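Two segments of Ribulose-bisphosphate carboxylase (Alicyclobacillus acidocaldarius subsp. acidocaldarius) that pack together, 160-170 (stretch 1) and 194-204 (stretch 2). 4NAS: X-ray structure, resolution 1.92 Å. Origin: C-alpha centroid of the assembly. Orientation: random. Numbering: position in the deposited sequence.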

ATOM      1  N   LEU B 160      19.245 -25.970  -3.909  1.00 43.18           N
ATOM      2  CA  LEU B 160      19.038 -24.670  -4.526  1.00 40.51           C
ATOM      3  C   LEU B 160      20.129 -24.390  -5.563  1.00 38.64           C
ATOM      4  O   LEU B 160      19.851 -23.945  -6.681  1.00 36.04           O
ATOM      5  CB  LEU B 160      19.023 -23.590  -3.446  1.00 38.67           C
ATOM      6  CG  LEU B 160      17.739 -23.526  -2.612  1.00 37.01           C
ATOM      7  CD1 LEU B 160      17.907 -22.534  -1.461  1.00 33.88           C
ATOM      8  CD2 LEU B 160      16.565 -23.143  -3.517  1.00 33.94           C
ATOM      9  N   VAL B 161      21.369 -24.686  -5.192  1.00 39.10           N
ATOM     10  CA  VAL B 161      22.521 -24.393  -6.038  1.00 39.09           C
ATOM     11  C   VAL B 161      22.425 -25.128  -7.365  1.00 40.09           C
ATOM     12  O   VAL B 161      22.679 -24.549  -8.436  1.00 37.51           O
ATOM     13  CB  VAL B 161      23.843 -24.721  -5.310  1.00 38.60           C
ATOM     14  CG1 VAL B 161      24.972 -25.036  -6.304  1.00 39.98           C
ATOM     15  CG2 VAL B 161      24.221 -23.577  -4.369  1.00 38.13           C
ATOM     16  N   GLU B 162      22.033 -26.398  -7.287  1.00 38.82           N
ATOM     17  CA  GLU B 162      21.874 -27.226  -8.474  1.00 44.49           C
ATOM     18  C   GLU B 162      20.796 -26.663  -9.382  1.00 48.23           C
ATOM     19  O   GLU B 162      20.941 -26.668 -10.612  1.00 37.87           O
ATOM     20  CB  GLU B 162      21.530 -28.663  -8.086  1.00 48.67           C
ATOM     21  CG  GLU B 162      21.089 -29.513  -9.255  1.00 49.62           C
ATOM     22  N   ALA B 163      19.718 -26.178  -8.764  1.00 36.25           N
ATOM     23  CA  ALA B 163      18.598 -25.605  -9.491  1.00 34.55           C
ATOM     24  C   ALA B 163      19.063 -24.313 -10.154  1.00 33.28           C
ATOM     25  O   ALA B 163      18.620 -23.974 -11.250  1.00 32.48           O
ATOM     26  CB  ALA B 163      17.427 -25.338  -8.543  1.00 33.44           C
ATOM     27  N   PHE B 164      19.957 -23.596  -9.485  1.00 33.20           N
ATOM     28  CA  PHE B 164      20.488 -22.371 -10.056  1.00 36.85           C
ATOM     29  C   PHE B 164      21.348 -22.733 -11.255  1.00 33.42           C
ATOM     30  O   PHE B 164      21.276 -22.081 -12.298  1.00 34.19           O
ATOM     31  CB  PHE B 164      21.296 -21.570  -9.028  1.00 39.02           C
ATOM     32  CG  PHE B 164      22.009 -20.387  -9.619  1.00 36.77           C
ATOM     33  CD1 PHE B 164      21.339 -19.196  -9.831  1.00 29.60           C
ATOM     34  CD2 PHE B 164      23.342 -20.482  -9.997  1.00 38.84           C
ATOM     35  CE1 PHE B 164      21.988 -18.105 -10.391  1.00 36.53           C
ATOM     36  CE2 PHE B 164      23.995 -19.401 -10.561  1.00 40.04           C
ATOM     37  CZ  PHE B 164      23.313 -18.209 -10.757  1.00 41.88           C
ATOM     38  N   GLY B 165      22.138 -23.794 -11.102  1.00 35.42           N
ATOM     39  CA  GLY B 165      23.057 -24.225 -12.135  1.00 36.90           C
ATOM     40  C   GLY B 165      22.359 -24.646 -13.412  1.00 44.42           C
ATOM     41  O   GLY B 165      22.785 -24.274 -14.505  1.00 44.04           O
ATOM     42  N   GLU B 166      21.293 -25.431 -13.269  1.00 36.76           N
ATOM     43  CA  GLU B 166      20.463 -25.834 -14.398  1.00 53.26           C
ATOM     44  C   GLU B 166      19.994 -24.641 -15.215  1.00 34.82           C
ATOM     45  O   GLU B 166      20.106 -24.649 -16.430  1.00 45.78           O
ATOM     46  CB  GLU B 166      19.257 -26.651 -13.932  1.00 56.93           C
ATOM     47  CG  GLU B 166      19.608 -28.048 -13.430  1.00 60.04           C
ATOM     48  CD  GLU B 166      20.295 -28.910 -14.488  1.00 72.27           C
ATOM     49  OE1 GLU B 166      21.548 -28.917 -14.544  1.00 71.52           O
ATOM     50  OE2 GLU B 166      19.579 -29.590 -15.256  1.00 79.18           O
ATOM     51  N   GLN B 167      19.469 -23.616 -14.550  1.00 33.00           N
ATOM     52  CA  GLN B 167      19.081 -22.392 -15.257  1.00 31.32           C
ATOM     53  C   GLN B 167      20.261 -21.702 -15.951  1.00 31.75           C
ATOM     54  O   GLN B 167      20.171 -21.350 -17.129  1.00 47.44           O
ATOM     55  CB  GLN B 167      18.346 -21.417 -14.329  1.00 29.46           C
ATOM     56  CG  GLN B 167      16.934 -21.868 -13.989  1.00 31.58           C
ATOM     57  CD  GLN B 167      16.410 -21.212 -12.741  1.00 32.37           C
ATOM     58  OE1 GLN B 167      15.512 -20.349 -12.794  1.00 29.69           O
ATOM     59  NE2 GLN B 167      16.960 -21.607 -11.600  1.00 28.39           N
ATOM     60  N   ALA B 168      21.373 -21.552 -15.239  1.00 35.22           N
ATOM     61  CA  ALA B 168      22.531 -20.842 -15.771  1.00 36.12           C
ATOM     62  C   ALA B 168      23.167 -21.604 -16.934  1.00 40.69           C
ATOM     63  O   ALA B 168      23.757 -21.012 -17.838  1.00 35.06           O
ATOM     64  CB  ALA B 168      23.554 -20.582 -14.669  1.00 33.63           C
ATOM     65  N   GLU B 169      23.024 -22.920 -16.929  1.00 42.74           N
ATOM     66  CA  GLU B 169      23.594 -23.706 -18.010  1.00 49.67           C
ATOM     67  C   GLU B 169      22.891 -23.430 -19.338  1.00 50.42           C
ATOM     68  O   GLU B 169      23.415 -23.745 -20.407  1.00 47.30           O
ATOM     69  CB  GLU B 169      23.668 -25.190 -17.636  1.00 55.24           C
ATOM     70  CG  GLU B 169      24.859 -25.441 -16.711  1.00 63.09           C
ATOM     71  CD  GLU B 169      25.027 -26.875 -16.271  1.00 73.00           C
ATOM     72  OE1 GLU B 169      24.019 -27.524 -15.912  1.00 75.87           O
ATOM     73  OE2 GLU B 169      26.186 -27.344 -16.269  1.00 75.96           O
ATOM     74  N   GLY B 170      21.719 -22.802 -19.264  1.00 35.31           N
ATOM     75  CA  GLY B 170      21.017 -22.353 -20.455  1.00 34.49           C
ATOM     76  C   GLY B 170      21.468 -20.987 -20.973  1.00 34.73           C
ATOM     77  O   GLY B 170      20.881 -20.461 -21.916  1.00 32.84           O
ATOM     78  N   ARG B 194      26.403 -15.675  -2.142  1.00 30.06           N
ATOM     79  CA  ARG B 194      27.765 -16.217  -2.167  1.00 35.57           C
ATOM     80  C   ARG B 194      27.854 -17.473  -3.019  1.00 37.65           C
ATOM     81  O   ARG B 194      28.727 -17.591  -3.872  1.00 43.19           O
ATOM     82  CB  ARG B 194      28.244 -16.555  -0.759  1.00 37.80           C
ATOM     83  CG  ARG B 194      28.602 -15.361   0.108  1.00 49.65           C
ATOM     84  CD  ARG B 194      29.530 -15.777   1.255  1.00 62.11           C
ATOM     85  NE  ARG B 194      29.603 -14.754   2.295  1.00 67.99           N
ATOM     86  CZ  ARG B 194      28.711 -14.620   3.275  1.00 68.74           C
ATOM     87  NH1 ARG B 194      27.678 -15.449   3.359  1.00 67.23           N
ATOM     88  NH2 ARG B 194      28.851 -13.659   4.177  1.00 74.09           N
ATOM     89  N   ALA B 195      26.930 -18.401  -2.782  1.00 36.04           N
ATOM     90  CA  ALA B 195      26.967 -19.728  -3.391  1.00 35.92           C
ATOM     91  C   ALA B 195      26.663 -19.715  -4.888  1.00 38.14           C
ATOM     92  O   ALA B 195      27.355 -20.381  -5.668  1.00 34.70           O
ATOM     93  CB  ALA B 195      26.012 -20.668  -2.670  1.00 35.37           C
ATOM     94  N   TYR B 196      25.627 -18.974  -5.283  1.00 30.02           N
ATOM     95  CA  TYR B 196      25.249 -18.900  -6.690  1.00 31.78           C
ATOM     96  C   TYR B 196      26.333 -18.179  -7.490  1.00 33.21           C
ATOM     97  O   TYR B 196      26.495 -18.420  -8.682  1.00 33.81           O
ATOM     98  CB  TYR B 196      23.893 -18.191  -6.891  1.00 27.43           C
ATOM     99  CG  TYR B 196      22.689 -18.833  -6.209  1.00 32.29           C
ATOM    100  CD1 TYR B 196      22.819 -19.955  -5.385  1.00 30.91           C
ATOM    101  CD2 TYR B 196      21.416 -18.311  -6.401  1.00 31.45           C
ATOM    102  CE1 TYR B 196      21.718 -20.515  -4.768  1.00 28.20           C
ATOM    103  CE2 TYR B 196      20.318 -18.861  -5.791  1.00 28.86           C
ATOM    104  CZ  TYR B 196      20.467 -19.955  -4.979  1.00 26.92           C
ATOM    105  OH  TYR B 196      19.349 -20.477  -4.388  1.00 27.15           O
ATOM    106  N   ALA B 197      27.052 -17.275  -6.833  1.00 34.72           N
ATOM    107  CA  ALA B 197      28.202 -16.626  -7.453  1.00 38.79           C
ATOM    108  C   ALA B 197      29.238 -17.647  -7.918  1.00 40.87           C
ATOM    109  O   ALA B 197      29.681 -17.614  -9.070  1.00 38.73           O
ATOM    110  CB  ALA B 197      28.836 -15.639  -6.486  1.00 48.83           C
ATOM    111  N   ALA B 198      29.623 -18.559  -7.028  1.00 42.06           N
ATOM    112  CA  ALA B 198      30.628 -19.555  -7.378  1.00 49.33           C
ATOM    113  C   ALA B 198      30.153 -20.483  -8.497  1.00 49.33           C
ATOM    114  O   ALA B 198      30.900 -20.758  -9.437  1.00 43.82           O
ATOM    115  CB  ALA B 198      31.057 -20.356  -6.148  1.00 54.06           C
ATOM    116  N   LYS B 199      28.911 -20.954  -8.399  1.00 48.37           N
ATOM    117  CA  LYS B 199      28.363 -21.867  -9.393  1.00 37.01           C
ATOM    118  C   LYS B 199      28.350 -21.172 -10.745  1.00 41.64           C
ATOM    119  O   LYS B 199      28.751 -21.756 -11.756  1.00 37.59           O
ATOM    120  CB  LYS B 199      26.947 -22.289  -8.997  1.00 48.46           C
ATOM    121  CG  LYS B 199      26.339 -23.396  -9.844  1.00 37.24           C
ATOM    122  CD  LYS B 199      27.102 -24.735  -9.695  1.00 40.96           C
ATOM    123  CE  LYS B 199      26.265 -25.892 -10.243  1.00 42.89           C
ATOM    124  NZ  LYS B 199      27.103 -26.998 -10.818  1.00 46.81           N
ATOM    125  N   ALA B 200      27.915 -19.910 -10.745  1.00 33.62           N
ATOM    126  CA  ALA B 200      27.914 -19.094 -11.955  1.00 33.27           C
ATOM    127  C   ALA B 200      29.301 -19.023 -12.598  1.00 34.62           C
ATOM    128  O   ALA B 200      29.427 -19.073 -13.819  1.00 34.97           O
ATOM    129  CB  ALA B 200      27.380 -17.675 -11.670  1.00 30.99           C
ATOM    130  N   ASP B 201      30.331 -18.911 -11.766  1.00 43.49           N
ATOM    131  CA  ASP B 201      31.705 -18.821 -12.242  1.00 42.60           C
ATOM    132  C   ASP B 201      32.133 -20.101 -12.948  1.00 46.84           C
ATOM    133  O   ASP B 201      32.738 -20.064 -14.020  1.00 44.46           O
ATOM    134  CB  ASP B 201      32.646 -18.514 -11.078  1.00 44.38           C
ATOM    135  CG  ASP B 201      32.631 -17.052 -10.688  1.00 55.39           C
ATOM    136  OD1 ASP B 201      32.315 -16.213 -11.554  1.00 58.97           O
ATOM    137  OD2 ASP B 201      32.941 -16.735  -9.520  1.00 60.49           O
ATOM    138  N   GLU B 202      31.820 -21.232 -12.330  1.00 47.32           N
ATOM    139  CA  GLU B 202      32.066 -22.528 -12.927  1.00 54.74           C
ATOM    140  C   GLU B 202      31.381 -22.628 -14.287  1.00 51.85           C
ATOM    141  O   GLU B 202      32.012 -22.974 -15.283  1.00 52.63           O
ATOM    142  CB  GLU B 202      31.560 -23.626 -11.987  1.00 63.04           C
ATOM    143  CG  GLU B 202      31.596 -25.033 -12.557  1.00 71.92           C
ATOM    144  CD  GLU B 202      30.879 -26.029 -11.658  1.00 78.73           C
ATOM    145  OE1 GLU B 202      31.125 -26.012 -10.432  1.00 79.21           O
ATOM    146  OE2 GLU B 202      30.058 -26.819 -12.174  1.00 82.33           O
ATOM    147  N   ILE B 203      30.095 -22.292 -14.330  1.00 46.89           N
ATOM    148  CA  ILE B 203      29.301 -22.480 -15.542  1.00 47.74           C
ATOM    149  C   ILE B 203      29.720 -21.565 -16.713  1.00 46.75           C
ATOM    150  O   ILE B 203      29.657 -21.961 -17.887  1.00 45.63           O
ATOM    151  CB  ILE B 203      27.796 -22.368 -15.219  1.00 45.36           C
ATOM    152  CG1 ILE B 203      27.351 -23.608 -14.447  1.00 49.19           C
ATOM    153  CG2 ILE B 203      26.960 -22.241 -16.476  1.00 37.60           C
ATOM    154  CD1 ILE B 203      25.952 -23.487 -13.899  1.00 46.71           C
ATOM    155  N   ALA B 204      30.194 -20.364 -16.392  1.00 37.95           N
ATOM    156  CA  ALA B 204      30.621 -19.410 -17.415  1.00 37.68           C
ATOM    157  C   ALA B 204      31.734 -19.966 -18.303  1.00 45.18           C
ATOM    158  O   ALA B 204      31.920 -19.510 -19.432  1.00 45.03           O
ATOM    159  CB  ALA B 204      31.070 -18.106 -16.773  1.00 41.48           C
TER

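The two helices run in broadly the same direction, their axes 38° apart and 9.7 Å apart at closest approach, and bury 559 Å² between them. The contact rests on aromatic and apolar packing.

The aromatic pair Phe164 and Tyr196 forms an offset stack, with ring centroids 4.7 Å apart and planes inclined by 20°. The offset places each ring over the other residue's CB: Tyr196 CB lies 3.7 Å from the Phe164 ring centroid and Phe164 CB 4.1 Å from that of Tyr196, both almost on the ring normal, so two CH-pi contacts reinforce the stack.

Aliphatic groups line the ring edges. Val161 CG2 lies 4.0 Å from Tyr196 CE1 and also meets Ala195 CB at 3.8 Å, while Phe164 CE2 approaches Ala200 CB at 4.0 Å. Farther along, Ile203 CD1 packs against Ala168 CB (3.8 Å) and Glu169 CG (3.6 Å).

Gly165 leaves room for the Lys199 side chain, whose CE sits 4.1 Å from Gly165 CA; a CB on Gly165 would clash with that CE.

No salt bridge or hydrogen bond joins the two stretches; within stretch 2, Lys199 NZ forms a salt bridge with Glu202 OE2 at 3.3 Å, its hydrogen bond weak, and within stretch 1, Gln167 NE2 donates to Ala163 O at 2.9 Å.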